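Local coordinates for ABC-type transport system, sugar-family extracellular solute-binding protein (Peptoclostridium difficile 630, PDB 6HNI) that binds tyrosine as the solute-binding lipoprotein of an ABC transport system, which probably takes the amino acid up, and also has adhesive properties, at residues T42-A47 against E267-I272; S133-F138 against G262-E267; K85-A90 against K271-E276; D62-Q67 against S78-D83; I91-A96 against V117-V122. The protein carries 1 engineered substitution. All blocks are in the same frame, centred on the assembly; numbering follows the deposited sequence. Where two conformers were deposited one is given.

Contact 1: residues T42-A47 against E267-I272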
# COMPACT_ATOMS: atom_id res chain seq x y z
N THR A 42 6.75 -11.41 2.16
CA THR A 42 7.37 -12.11 3.29
C THR A 42 6.32 -12.89 4.09
O THR A 42 6.49 -14.12 4.38
CB THR A 42 8.12 -11.12 4.18
OG1 THR A 42 9.22 -10.62 3.42
CG2 THR A 42 8.65 -11.76 5.45
N GLY A 43 5.24 -12.24 4.46
CA GLY A 43 4.17 -12.89 5.23
C GLY A 43 3.49 -14.01 4.47
O GLY A 43 3.20 -15.09 5.08
N PHE A 44 3.22 -13.82 3.19
CA PHE A 44 2.54 -14.83 2.38
C PHE A 44 3.36 -16.10 2.36
O PHE A 44 2.82 -17.20 2.57
CB PHE A 44 2.36 -14.29 0.96
CG PHE A 44 1.74 -15.21 -0.04
CD1 PHE A 44 0.40 -15.18 -0.27
CD2 PHE A 44 2.54 -16.01 -0.87
CE1 PHE A 44 -0.19 -15.99 -1.22
CE2 PHE A 44 1.94 -16.83 -1.83
CZ PHE A 44 0.59 -16.81 -2.01
N VAL A 45 4.65 -15.99 2.10
CA VAL A 45 5.51 -17.18 2.00
C VAL A 45 5.60 -17.88 3.36
O VAL A 45 5.58 -19.13 3.44
CB VAL A 45 6.89 -16.81 1.42
CG1 VAL A 45 7.88 -17.97 1.46
CG2 VAL A 45 6.73 -16.28 -0.01
N LYS A 46 5.69 -17.12 4.45
CA LYS A 46 5.73 -17.73 5.79
C LYS A 46 4.42 -18.46 6.08
O LYS A 46 4.48 -19.58 6.69
CB LYS A 46 6.00 -16.70 6.90
CG LYS A 46 7.39 -16.13 6.92
CD LYS A 46 7.56 -15.05 7.97
CE LYS A 46 8.99 -14.54 8.00
NZ LYS A 46 9.11 -13.38 8.90
N ALA A 47 3.26 -17.93 5.69
CA ALA A 47 2.00 -18.62 5.94
C ALA A 47 2.00 -19.93 5.17
O ALA A 47 1.56 -20.97 5.69
CB ALA A 47 0.76 -17.77 5.58
N GLU A 267 -2.78 -17.66 4.10
CA GLU A 267 -3.79 -18.60 4.64
C GLU A 267 -4.93 -18.78 3.67
O GLU A 267 -5.43 -19.90 3.47
CB GLU A 267 -4.34 -18.15 5.97
CG GLU A 267 -3.34 -18.09 7.08
CD GLU A 267 -3.99 -17.82 8.43
OE1 GLU A 267 -4.88 -16.95 8.51
OE2 GLU A 267 -3.61 -18.49 9.44
N MET A 268 -5.35 -17.72 2.94
CA MET A 268 -6.37 -17.86 1.95
C MET A 268 -5.88 -18.65 0.75
O MET A 268 -6.61 -19.46 0.17
CB MET A 268 -6.80 -16.43 1.48
CG MET A 268 -7.43 -15.65 2.60
SD MET A 268 -7.76 -13.90 2.31
CE MET A 268 -9.23 -14.08 1.36
N ALA A 269 -4.59 -18.52 0.41
CA ALA A 269 -3.97 -19.38 -0.61
C ALA A 269 -4.05 -20.84 -0.28
O ALA A 269 -4.28 -21.66 -1.18
CB ALA A 269 -2.50 -19.03 -0.87
N VAL A 270 -3.77 -21.15 0.97
CA VAL A 270 -3.82 -22.57 1.43
C VAL A 270 -5.21 -23.12 1.09
O VAL A 270 -5.35 -24.25 0.54
CB VAL A 270 -3.52 -22.61 2.94
CG1 VAL A 270 -3.86 -23.98 3.51
CG2 VAL A 270 -2.04 -22.35 3.21
N LYS A 271 -6.24 -22.37 1.42
CA LYS A 271 -7.62 -22.76 1.12
C LYS A 271 -7.89 -23.01 -0.34
O LYS A 271 -8.52 -24.02 -0.74
CB LYS A 271 -8.65 -21.81 1.71
CG LYS A 271 -8.57 -21.62 3.21
CD LYS A 271 -9.60 -20.61 3.67
CE LYS A 271 -9.58 -20.46 5.16
NZ LYS A 271 -10.50 -19.38 5.56
N ILE A 272 -7.43 -22.10 -1.20
CA ILE A 272 -7.59 -22.25 -2.63
C ILE A 272 -6.84 -23.47 -3.17
O ILE A 272 -7.40 -24.27 -3.94
CB ILE A 272 -7.16 -20.93 -3.38
CG1 ILE A 272 -8.01 -19.75 -2.89
CG2 ILE A 272 -7.25 -21.14 -4.87
CD1 ILE A 272 -9.51 -19.91 -2.89

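Contact 2: residues S133-F138 against G262-E267. With TYR (tyrosine), chain B.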
# COMPACT_ATOMS: atom_id res chain seq x y z
N SER A 133 -9.82 -12.94 -5.05
CA SER A 133 -10.08 -12.61 -3.66
C SER A 133 -8.76 -12.24 -3.00
O SER A 133 -7.76 -11.98 -3.71
CB SER A 133 -10.80 -13.73 -2.91
OG SER A 133 -11.20 -13.21 -1.64
N GLY A 134 -8.73 -12.09 -1.68
CA GLY A 134 -7.54 -11.79 -0.96
C GLY A 134 -7.77 -10.77 0.13
O GLY A 134 -8.75 -10.79 0.81
N THR A 135 -6.79 -9.87 0.23
CA THR A 135 -6.82 -8.85 1.26
C THR A 135 -6.72 -7.43 0.62
O THR A 135 -6.15 -7.27 -0.45
CB THR A 135 -5.66 -8.98 2.26
OG1 THR A 135 -4.43 -9.11 1.58
CG2 THR A 135 -5.84 -10.25 3.14
N SER A 136 -7.33 -6.53 1.36
CA SER A 136 -7.29 -5.08 1.04
C SER A 136 -6.55 -4.40 2.15
O SER A 136 -6.74 -4.65 3.34
CB SER A 136 -8.71 -4.60 0.90
OG SER A 136 -8.69 -3.12 0.95
N ASP A 137 -5.74 -3.38 1.74
CA ASP A 137 -5.03 -2.51 2.67
C ASP A 137 -5.80 -1.22 2.90
O ASP A 137 -5.16 -0.19 3.26
CB ASP A 137 -3.58 -2.23 2.28
CG ASP A 137 -3.43 -1.43 0.97
OD1 ASP A 137 -4.41 -1.36 0.22
OD2 ASP A 137 -2.27 -0.98 0.75
N PHE A 138 -7.10 -1.22 2.75
CA PHE A 138 -7.92 -0.08 3.15
C PHE A 138 -7.61 0.36 4.55
O PHE A 138 -7.52 -0.44 5.50
CB PHE A 138 -9.42 -0.38 3.06
CG PHE A 138 -10.24 0.76 3.59
CD1 PHE A 138 -10.44 1.87 2.80
CD2 PHE A 138 -10.69 0.77 4.88
CE1 PHE A 138 -11.12 2.98 3.31
CE2 PHE A 138 -11.36 1.86 5.40
CZ PHE A 138 -11.58 2.96 4.62
N GLY A 262 -0.15 -9.95 4.46
CA GLY A 262 0.37 -10.97 3.56
C GLY A 262 0.21 -12.40 4.09
O GLY A 262 -0.17 -13.29 3.34
N TYR A 263 0.40 -12.51 5.38
CA TYR A 263 0.27 -13.85 6.06
C TYR A 263 -1.18 -14.27 5.93
O TYR A 263 -1.46 -15.45 5.57
CB TYR A 263 0.70 -13.67 7.50
CG TYR A 263 0.74 -14.99 8.22
CD1 TYR A 263 -0.43 -15.58 8.66
CD2 TYR A 263 1.95 -15.69 8.37
CE1 TYR A 263 -0.41 -16.84 9.30
CE2 TYR A 263 1.99 -16.95 9.01
CZ TYR A 263 0.80 -17.50 9.44
OH TYR A 263 0.83 -18.78 10.03
N LYS A 264 -2.15 -13.40 6.18
CA LYS A 264 -3.57 -13.72 5.99
C LYS A 264 -3.84 -14.16 4.56
O LYS A 264 -4.56 -15.12 4.29
CB LYS A 264 -4.47 -12.50 6.40
CG LYS A 264 -5.92 -12.62 6.03
CD LYS A 264 -6.62 -13.69 6.85
CE LYS A 264 -8.12 -13.71 6.52
NZ LYS A 264 -8.77 -14.76 7.35
N THR A 265 -3.26 -13.44 3.59
CA THR A 265 -3.45 -13.81 2.21
C THR A 265 -2.89 -15.26 1.91
O THR A 265 -3.48 -15.99 1.10
CB THR A 265 -2.78 -12.80 1.25
OG1 THR A 265 -3.11 -11.43 1.66
CG2 THR A 265 -3.29 -12.98 -0.13
N GLY A 266 -1.77 -15.57 2.53
CA GLY A 266 -1.20 -16.92 2.40
C GLY A 266 -2.14 -17.95 2.99
O GLY A 266 -2.27 -19.05 2.41
N GLU A 267 -2.78 -17.66 4.10
CA GLU A 267 -3.79 -18.60 4.64
C GLU A 267 -4.93 -18.78 3.67
O GLU A 267 -5.43 -19.90 3.47
CB GLU A 267 -4.34 -18.15 5.97
CG GLU A 267 -3.34 -18.09 7.08
CD GLU A 267 -3.99 -17.82 8.43
OE1 GLU A 267 -4.88 -16.95 8.51
OE2 GLU A 267 -3.61 -18.49 9.44
N TYR B . -2.53 0.52 -1.63
CA TYR B . -1.63 0.41 -2.79
C TYR B . -2.39 -0.22 -3.95
O TYR B . -1.76 -0.54 -4.95
CB TYR B . -0.28 -0.26 -2.45
CG TYR B . 0.54 0.56 -1.51
CD1 TYR B . 1.07 1.81 -1.94
CD2 TYR B . 0.76 0.22 -0.21
CE1 TYR B . 1.75 2.61 -1.06
CE2 TYR B . 1.45 1.02 0.69
CZ TYR B . 1.96 2.26 0.24
OH TYR B . 2.64 3.08 1.12
OXT TYR B . -3.60 -0.30 -3.92

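Contact 3: residues K85-A90 against K271-E276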
# COMPACT_ATOMS: atom_id res chain seq x y z
N LYS A 85 -0.20 -21.32 -14.42
CA LYS A 85 -0.00 -21.34 -12.99
C LYS A 85 -1.28 -21.84 -12.30
O LYS A 85 -2.40 -21.63 -12.78
CB LYS A 85 0.29 -19.95 -12.45
CG LYS A 85 1.60 -19.33 -12.90
CD LYS A 85 2.84 -20.16 -12.64
CE LYS A 85 4.07 -19.38 -12.99
NZ LYS A 85 5.29 -20.19 -12.91
N ASP A 86 -1.11 -22.50 -11.17
CA ASP A 86 -2.25 -22.89 -10.36
C ASP A 86 -2.88 -21.77 -9.54
O ASP A 86 -4.06 -21.80 -9.22
CB ASP A 86 -1.80 -24.04 -9.44
CG ASP A 86 -1.37 -25.29 -10.20
OD1 ASP A 86 -2.29 -25.87 -10.78
OD2 ASP A 86 -0.13 -25.59 -10.25
N LEU A 87 -2.06 -20.75 -9.25
CA LEU A 87 -2.47 -19.62 -8.42
C LEU A 87 -1.54 -18.47 -8.75
O LEU A 87 -0.35 -18.65 -8.90
CB LEU A 87 -2.32 -19.98 -6.93
CG LEU A 87 -2.48 -18.84 -5.91
CD1 LEU A 87 -3.89 -18.38 -5.90
CD2 LEU A 87 -2.09 -19.33 -4.51
N ILE A 88 -2.14 -17.28 -8.81
CA ILE A 88 -1.37 -16.01 -8.92
C ILE A 88 -1.58 -15.15 -7.68
O ILE A 88 -2.71 -14.99 -7.26
CB ILE A 88 -1.82 -15.25 -10.16
CG1 ILE A 88 -1.44 -16.01 -11.42
CG2 ILE A 88 -1.16 -13.84 -10.20
CD1 ILE A 88 -2.12 -15.51 -12.68
N PHE A 89 -0.49 -14.76 -7.06
CA PHE A 89 -0.54 -13.84 -5.93
C PHE A 89 -0.04 -12.47 -6.47
O PHE A 89 1.09 -12.35 -6.92
CB PHE A 89 0.39 -14.35 -4.83
CG PHE A 89 0.58 -13.44 -3.64
CD1 PHE A 89 -0.48 -12.73 -3.07
CD2 PHE A 89 1.82 -13.34 -3.06
CE1 PHE A 89 -0.24 -11.87 -1.97
CE2 PHE A 89 2.05 -12.52 -1.96
CZ PHE A 89 0.99 -11.82 -1.42
N ALA A 90 -0.96 -11.52 -6.38
CA ALA A 90 -0.69 -10.14 -6.96
C ALA A 90 -0.63 -9.12 -5.82
O ALA A 90 -1.55 -8.99 -5.00
CB ALA A 90 -1.78 -9.78 -7.98
N LYS A 271 -6.24 -22.37 1.42
CA LYS A 271 -7.62 -22.76 1.12
C LYS A 271 -7.89 -23.01 -0.34
O LYS A 271 -8.52 -24.02 -0.74
CB LYS A 271 -8.65 -21.81 1.71
CG LYS A 271 -8.57 -21.62 3.21
CD LYS A 271 -9.60 -20.61 3.67
CE LYS A 271 -9.58 -20.46 5.16
NZ LYS A 271 -10.50 -19.38 5.56
N ILE A 272 -7.43 -22.10 -1.20
CA ILE A 272 -7.59 -22.25 -2.63
C ILE A 272 -6.84 -23.47 -3.17
O ILE A 272 -7.40 -24.27 -3.94
CB ILE A 272 -7.16 -20.93 -3.38
CG1 ILE A 272 -8.01 -19.75 -2.89
CG2 ILE A 272 -7.25 -21.14 -4.87
CD1 ILE A 272 -9.51 -19.91 -2.89
N LEU A 273 -5.59 -23.66 -2.73
CA LEU A 273 -4.81 -24.82 -3.13
C LEU A 273 -5.46 -26.15 -2.71
O LEU A 273 -5.36 -27.13 -3.43
CB LEU A 273 -3.37 -24.71 -2.61
CG LEU A 273 -2.55 -23.54 -3.19
CD1 LEU A 273 -1.22 -23.45 -2.47
CD2 LEU A 273 -2.36 -23.69 -4.70
N ASN A 274 -6.19 -26.11 -1.60
CA ASN A 274 -6.93 -27.27 -1.08
C ASN A 274 -8.36 -27.39 -1.65
O ASN A 274 -9.08 -28.30 -1.26
CB ASN A 274 -6.97 -27.19 0.46
CG ASN A 274 -5.64 -27.53 1.11
OD1 ASN A 274 -4.82 -28.28 0.55
ND2 ASN A 274 -5.44 -27.05 2.33
N GLY A 275 -8.74 -26.53 -2.60
CA GLY A 275 -10.01 -26.72 -3.32
C GLY A 275 -11.14 -25.72 -3.06
O GLY A 275 -12.22 -25.86 -3.65
N GLU A 276 -10.94 -24.74 -2.19
CA GLU A 276 -12.04 -23.81 -1.89
C GLU A 276 -12.23 -22.84 -3.06
O GLU A 276 -11.30 -22.59 -3.80
CB GLU A 276 -11.79 -23.09 -0.58
CG GLU A 276 -11.75 -24.09 0.58
CD GLU A 276 -11.88 -23.47 1.95
OE1 GLU A 276 -12.36 -22.31 2.07
OE2 GLU A 276 -11.50 -24.19 2.93

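Contact 4: residues D62-Q67 against S78-D83. With EDO (1,2-ethanediol), chain E.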
# COMPACT_ATOMS: atom_id res chain seq x y z
N ASP A 62 7.31 -18.75 -8.47
CA ASP A 62 7.95 -17.96 -9.54
C ASP A 62 7.66 -16.49 -9.18
O ASP A 62 6.55 -15.96 -9.43
CB ASP A 62 7.29 -18.36 -10.86
CG ASP A 62 7.82 -17.65 -12.08
OD1 ASP A 62 8.70 -16.77 -11.95
OD2 ASP A 62 7.33 -18.01 -13.20
N PHE A 63 8.64 -15.85 -8.55
CA PHE A 63 8.53 -14.44 -8.16
C PHE A 63 9.00 -13.51 -9.29
O PHE A 63 10.10 -13.69 -9.85
CB PHE A 63 9.39 -14.18 -6.92
CG PHE A 63 9.43 -12.72 -6.54
CD1 PHE A 63 8.33 -12.13 -5.92
CD2 PHE A 63 10.52 -11.94 -6.83
CE1 PHE A 63 8.30 -10.78 -5.60
CE2 PHE A 63 10.52 -10.55 -6.53
CZ PHE A 63 9.41 -10.00 -5.89
N GLN A 64 8.16 -12.52 -9.57
CA GLN A 64 8.43 -11.53 -10.64
C GLN A 64 8.13 -10.13 -10.15
O GLN A 64 7.03 -9.84 -9.67
CB GLN A 64 7.61 -11.81 -11.89
CG GLN A 64 7.85 -13.16 -12.54
CD GLN A 64 9.17 -13.26 -13.26
OE1 GLN A 64 9.64 -12.27 -13.82
NE2 GLN A 64 9.75 -14.47 -13.35
N ASN A 65 9.14 -9.27 -10.26
CA ASN A 65 9.07 -7.85 -9.87
C ASN A 65 9.04 -7.03 -11.16
O ASN A 65 9.90 -7.18 -12.02
CB ASN A 65 10.27 -7.55 -9.02
CG ASN A 65 10.33 -6.11 -8.49
OD1 ASN A 65 9.56 -5.23 -8.88
ND2 ASN A 65 11.28 -5.87 -7.61
N ALA A 66 8.04 -6.17 -11.28
CA ALA A 66 7.90 -5.28 -12.46
C ALA A 66 8.83 -4.07 -12.43
O ALA A 66 8.85 -3.32 -13.39
CB ALA A 66 6.49 -4.82 -12.62
N GLN A 67 9.50 -3.84 -11.31
CA GLN A 67 10.35 -2.66 -11.12
C GLN A 67 9.65 -1.35 -11.45
O GLN A 67 10.27 -0.42 -12.05
CB GLN A 67 11.66 -2.84 -11.89
CG GLN A 67 12.51 -3.99 -11.39
CD GLN A 67 13.81 -4.11 -12.17
OE1 GLN A 67 13.88 -4.80 -13.17
NE2 GLN A 67 14.82 -3.38 -11.74
N SER A 78 0.62 -11.92 -18.29
CA SER A 78 0.47 -12.67 -19.51
C SER A 78 1.24 -14.02 -19.47
O SER A 78 0.69 -15.05 -19.86
CB SER A 78 0.97 -11.86 -20.72
OG SER A 78 0.91 -12.61 -21.92
N LYS A 79 2.49 -13.96 -19.03
CA LYS A 79 3.33 -15.15 -18.99
C LYS A 79 2.81 -16.09 -17.89
O LYS A 79 2.80 -17.32 -18.10
CB LYS A 79 4.78 -14.74 -18.73
CG LYS A 79 5.77 -15.88 -18.70
CD LYS A 79 5.73 -16.67 -19.99
CE LYS A 79 6.99 -17.51 -20.25
NZ LYS A 79 7.36 -18.37 -19.09
N PHE A 80 2.39 -15.61 -16.74
CA PHE A 80 1.77 -16.49 -15.74
C PHE A 80 0.54 -17.17 -16.28
O PHE A 80 0.33 -18.41 -16.00
CB PHE A 80 1.35 -15.72 -14.48
CG PHE A 80 2.45 -15.30 -13.57
CD1 PHE A 80 3.76 -15.76 -13.67
CD2 PHE A 80 2.15 -14.45 -12.51
CE1 PHE A 80 4.74 -15.38 -12.77
CE2 PHE A 80 3.13 -14.06 -11.62
CZ PHE A 80 4.43 -14.48 -11.74
N ALA A 81 -0.29 -16.53 -17.07
CA ALA A 81 -1.48 -17.11 -17.64
C ALA A 81 -1.09 -18.18 -18.68
O ALA A 81 -1.61 -19.33 -18.65
CB ALA A 81 -2.40 -16.06 -18.23
N SER A 82 -0.15 -17.88 -19.56
CA SER A 82 0.25 -18.86 -20.57
C SER A 82 1.08 -20.04 -19.96
O SER A 82 1.08 -21.17 -20.49
CB SER A 82 0.93 -18.16 -21.75
OG SER A 82 2.12 -17.53 -21.35
N ASP A 83 1.74 -19.79 -18.84
CA ASP A 83 2.40 -20.83 -18.04
C ASP A 83 1.39 -21.75 -17.37
O ASP A 83 1.77 -22.81 -16.88
CB ASP A 83 3.22 -20.27 -16.86
CG ASP A 83 4.55 -19.64 -17.25
OD1 ASP A 83 5.02 -19.81 -18.42
OD2 ASP A 83 5.16 -18.95 -16.33
C1 EDO E . 13.08 -1.91 -7.51
O1 EDO E . 12.04 -2.91 -7.29
C2 EDO E . 12.73 -0.87 -8.58
O2 EDO E . 13.63 -0.85 -9.69
O HOH W 1 6.65 -16.72 -15.42

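Contact 5: residues I91-A96 against V117-V122. With TYR (tyrosine), chain B.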
# COMPACT_ATOMS: atom_id res chain seq x y z
N ILE A 91 0.47 -8.35 -5.83
CA ILE A 91 0.78 -7.43 -4.77
C ILE A 91 0.74 -6.03 -5.40
O ILE A 91 1.63 -5.69 -6.17
CB ILE A 91 2.17 -7.71 -4.17
CG1 ILE A 91 2.26 -9.17 -3.62
CG2 ILE A 91 2.54 -6.70 -3.10
CD1 ILE A 91 3.68 -9.50 -3.27
N SER A 92 -0.27 -5.29 -4.94
CA SER A 92 -0.65 -3.90 -5.39
C SER A 92 -1.77 -3.93 -6.39
O SER A 92 -1.97 -4.87 -7.17
CB SER A 92 0.52 -3.09 -5.95
OG SER A 92 0.75 -3.40 -7.31
N THR A 93 -2.44 -2.75 -6.51
CA THR A 93 -3.51 -2.56 -7.45
C THR A 93 -3.06 -2.77 -8.90
O THR A 93 -3.70 -3.47 -9.65
CB THR A 93 -4.29 -1.27 -7.21
OG1 THR A 93 -4.92 -1.30 -5.94
CG2 THR A 93 -5.33 -1.02 -8.28
N PRO A 94 -2.00 -2.04 -9.34
CA PRO A 94 -1.56 -2.28 -10.72
C PRO A 94 -1.22 -3.74 -11.07
O PRO A 94 -1.59 -4.22 -12.17
CB PRO A 94 -0.37 -1.31 -10.89
CG PRO A 94 -0.58 -0.28 -9.83
CD PRO A 94 -1.17 -1.05 -8.67
N SER A 95 -0.55 -4.42 -10.15
CA SER A 95 -0.21 -5.82 -10.44
C SER A 95 -1.45 -6.72 -10.50
O SER A 95 -1.54 -7.58 -11.37
CB SER A 95 0.76 -6.30 -9.36
OG SER A 95 1.98 -5.55 -9.32
N ALA A 96 -2.41 -6.45 -9.61
CA ALA A 96 -3.67 -7.18 -9.59
C ALA A 96 -4.53 -6.95 -10.80
O ALA A 96 -5.14 -7.84 -11.35
CB ALA A 96 -4.43 -6.88 -8.31
N VAL A 117 -13.10 -3.15 -5.30
CA VAL A 117 -14.28 -2.87 -6.12
C VAL A 117 -14.01 -1.73 -7.13
O VAL A 117 -14.27 -1.84 -8.31
CB VAL A 117 -15.50 -2.55 -5.24
CG1 VAL A 117 -16.67 -2.08 -6.09
CG2 VAL A 117 -15.89 -3.76 -4.41
N ALA A 118 -13.40 -0.68 -6.64
CA ALA A 118 -13.11 0.45 -7.56
C ALA A 118 -12.10 0.10 -8.63
O ALA A 118 -12.09 0.67 -9.73
CB ALA A 118 -12.63 1.70 -6.77
N ALA A 119 -11.22 -0.85 -8.31
CA ALA A 119 -10.24 -1.36 -9.25
C ALA A 119 -10.83 -2.36 -10.24
O ALA A 119 -10.11 -2.80 -11.15
CB ALA A 119 -9.07 -1.98 -8.53
N GLY A 120 -12.10 -2.71 -10.09
CA GLY A 120 -12.77 -3.61 -11.04
C GLY A 120 -12.49 -5.10 -10.82
O GLY A 120 -12.77 -5.88 -11.70
N LEU A 121 -11.91 -5.44 -9.68
CA LEU A 121 -11.45 -6.85 -9.43
C LEU A 121 -12.52 -7.76 -8.89
O LEU A 121 -12.40 -8.98 -9.11
CB LEU A 121 -10.31 -6.78 -8.47
CG LEU A 121 -9.04 -6.01 -8.94
CD1 LEU A 121 -8.07 -5.77 -7.82
CD2 LEU A 121 -8.35 -6.71 -10.11
N VAL A 122 -13.43 -7.25 -8.09
CA VAL A 122 -14.46 -8.03 -7.41
C VAL A 122 -15.75 -7.27 -7.53
O VAL A 122 -15.73 -6.00 -7.62
CB VAL A 122 -14.10 -8.27 -5.94
CG1 VAL A 122 -12.74 -8.97 -5.82
CG2 VAL A 122 -14.10 -7.03 -5.08
N TYR B . -2.53 0.52 -1.63
CA TYR B . -1.63 0.41 -2.79
C TYR B . -2.39 -0.22 -3.95
O TYR B . -1.76 -0.54 -4.95
CB TYR B . -0.28 -0.26 -2.45
CG TYR B . 0.54 0.56 -1.51
CD1 TYR B . 1.07 1.81 -1.94
CD2 TYR B . 0.76 0.22 -0.21
CE1 TYR B . 1.75 2.61 -1.06
CE2 TYR B . 1.45 1.02 0.69
CZ TYR B . 1.96 2.26 0.24
OH TYR B . 2.64 3.08 1.12
OXT TYR B . -3.60 -0.30 -3.92

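Contact 1: residues T42-A47 against E267-I272
Ala-47 and Ala-269 are the small residues that let helices 35-50 and 258-273 approach closely. The CA atoms of Ala-47 and Glu-267 are 5.9 Å apart, and the methyl CB of Ala-47 sits 3.8 Å from the backbone N of Glu-267. The same methyl presses on the carbonyl of Tyr-263 one turn earlier; alanine suits a place where the methyl touches backbone atoms directly. On the inner side, Phe-44 reaches across with its ring. Its CG stands anti to the backbone N (chi1 177°), which carries the ring out toward the other helix. There CE1 lies 3.8 Å from Ala-269 CB and CZ 4.0 Å from it, the methyl approaching the ring obliquely. The ring also stacks with Phe-89 of strand 87-91, so that it fills the angle between the two helices and the sheet beneath. The outer side is looser. Of the Glu-267 side chain, CG comes nearest, 4.4 Å from Ala-47 CB; the residue is partly exposed and its CB points away from helix 35-50. Exposed Lys-46 points elsewhere, to a salt bridge with Glu-259 at the start of helix 258-273. No hydrogen bond joins the two segments. Cohesion between them therefore rests on close apolar packing, with charge pairing confined to the periphery.

Contact 2: residues S133-F138 against G262-E267
Thr-135 and Thr-265 cross obliquely, hydroxyl against hydroxyl and hydrogen-bonded, with Thr-135 OG1 and Thr-265 OG1 2.7 Å apart. In Thr-135 the OG1 lies between the backbone N and the carbonyl carbon (chi1 50°), so hydroxyl and methyl both face the helix. The methyl CG2 rests 3.7 Å from CG of Lys-264, which touches with the base of its chain while the bent remainder carries the amine away. Threonine suits both places: each hydroxyl is buried, and each has further partners, Thr-111 OG1 for Thr-135 and the Leu-261 carbonyl O for Thr-265. Gly-134 (phi 139°), where a CB would collide with Ser-133 O, brings its CA 4.5 Å from Thr-265 CG2. Two residues beyond Thr-135, Asp-137 turns its carboxylate to the ligand and takes a hydrogen bond from the amino N of the bound tyrosine at OD2, 2.8 Å away, with a weak one at OD1. Tyr-258 OH also bonds OD2. Strand 133-136 and helix 262-267 run nearly antiparallel (167°), their axes 7.6 Å apart at closest. The strand is the edge of the five-stranded parallel sheet, beside 108-113, and helix 258-273 lies over its face while the chain at Ala-284 bonds its other side.

Contact 3: residues K85-A90 against K271-E276
Leu-87 meets the last turn of helix 258-273 through two loose apolar touches. Its CB is 4.3 Å from CD2 of Leu-273, and its branch atom CD1 is 4.5 Å from CG2 of Ile-272. As Leu-87 has two conformers, the CD1 touch is less certain. Branched aliphatic residues suit a place where the start of the strand faces the end of a helix without any polar link. In the next shell, Ile-272 also packs on Pro-107, Val-278 and Met-281, and Leu-87 on Leu-109. The helix finishes in a Schellman motif: Glu-276 N bonds Lys-271 O at 2.9 Å, and Gly-275 N bonds Ile-272 O. Gly-275 takes a positive phi of 111°, angles at which a CB would collide with the preceding carbonyl, which explains the glycine. On the strand side, Asp-86 OD2 accepts from Lys-25 N. Strand 87-91 lies in the middle of the parallel sheet, between 24-30 and 108-113, with helix 258-273 covering the face that Leu-87 and Phe-89 present.

Contact 4: residues D62-Q67 against S78-D83
Asp-62 and Phe-80 are the residues of closest backbone approach, their CA atoms 8.9 Å apart, where strand 59-65 meets helix 70-82. The two elements begin a beta-alpha-beta crossover that passes strand 24-30 to reach strand 87-91. The Phe-80 ring packs on CG of Gln-64, 3.8 Å from its CZ, with the carbonyl O of Asp-62 also close to CZ (3.5 Å), both approaching obliquely. The bend of Gln-64 at chi2 (-73°) folds its amide back along the strand, where NE2 donates to OD1 of Asp-62 at 2.9 Å. That bond is nearly straight (176°), lies in the amide plane of Gln-64 and uses the syn lone pair of Asp-62 OD1, so it limits rotation of the carboxylate. Asp-62 OD2 lies 3.7 Å from Phe-80 CE1, carboxylate and ring planes 71° apart. Asp-62 OD2 and Asp-83 OD2 come within 3.9 Å, which should be unfavourable, but Lys-85 forms a salt bridge with Asp-62 and Lys-79 one with Asp-83, probably offsetting the charge. A water also donates to both, 2.7 Å from Asp-62 OD2 and 2.8 Å from Asp-83 OD2.

Contact 5: residues I91-A96 against V117-V122
Thr-93 has its methyl CG2 anti to the backbone N, and its OG1 beside that N (chi1 -63°), so one torsion serves two tasks at the start of helix 93-102 in this periplasmic-binding-protein fold. Its methyl meets Ala-119, CG2 to CB 3.9 Å. Its hydroxyl and amide face the ligand as a pair: Thr-93 N donates to O of the bound tyrosine at 2.8 Å, nearly straight (176°), and OG1 donates to OXT at 2.6 Å. Each carboxylate oxygen thus receives a bond from Thr-93. Ser-92 holds the N-cap position, and the helix start would be expected to favour a negative group there. Threonine suits this site because it offers a hydroxyl to the ligand and a methyl to the protein. Across the contact, residues 117-120 form a type I beta turn, in which Gly-120 has the positive phi (81°) that favours glycine and Ala-119 is small enough to fit beside Thr-93. One turn along the helix, Ala-96 receives Leu-121, whose two branches divide the work: CD1 packs 3.8 Å from Ala-96 CB, while CD2 rests 3.6 Å from the carbonyl O of Ala-96.

In the fold
From the N terminus, helix 35-50 opens contact 1, the wide loop that closes only at helix 258-273. Within it the short contact 4 joins strand 59-65 to the helix that follows. Contact 3 opens next, on strand 87-91, and ends on the same helix as contact 1, sharing Lys-271 and Ile-272. Inside contact 3 lie contact 5, soon closed, and then contact 2, whose loop takes in the four-stranded second sheet before returning to helix 258-273. Contacts 1, 2 and 3 thus tie that returning helix to the first sheet and to helix 35-50. Contacts 3 and 4 touch where helix 70-82 leads into strand 87-91, while contacts 2 and 5 both touch the bound tyrosine.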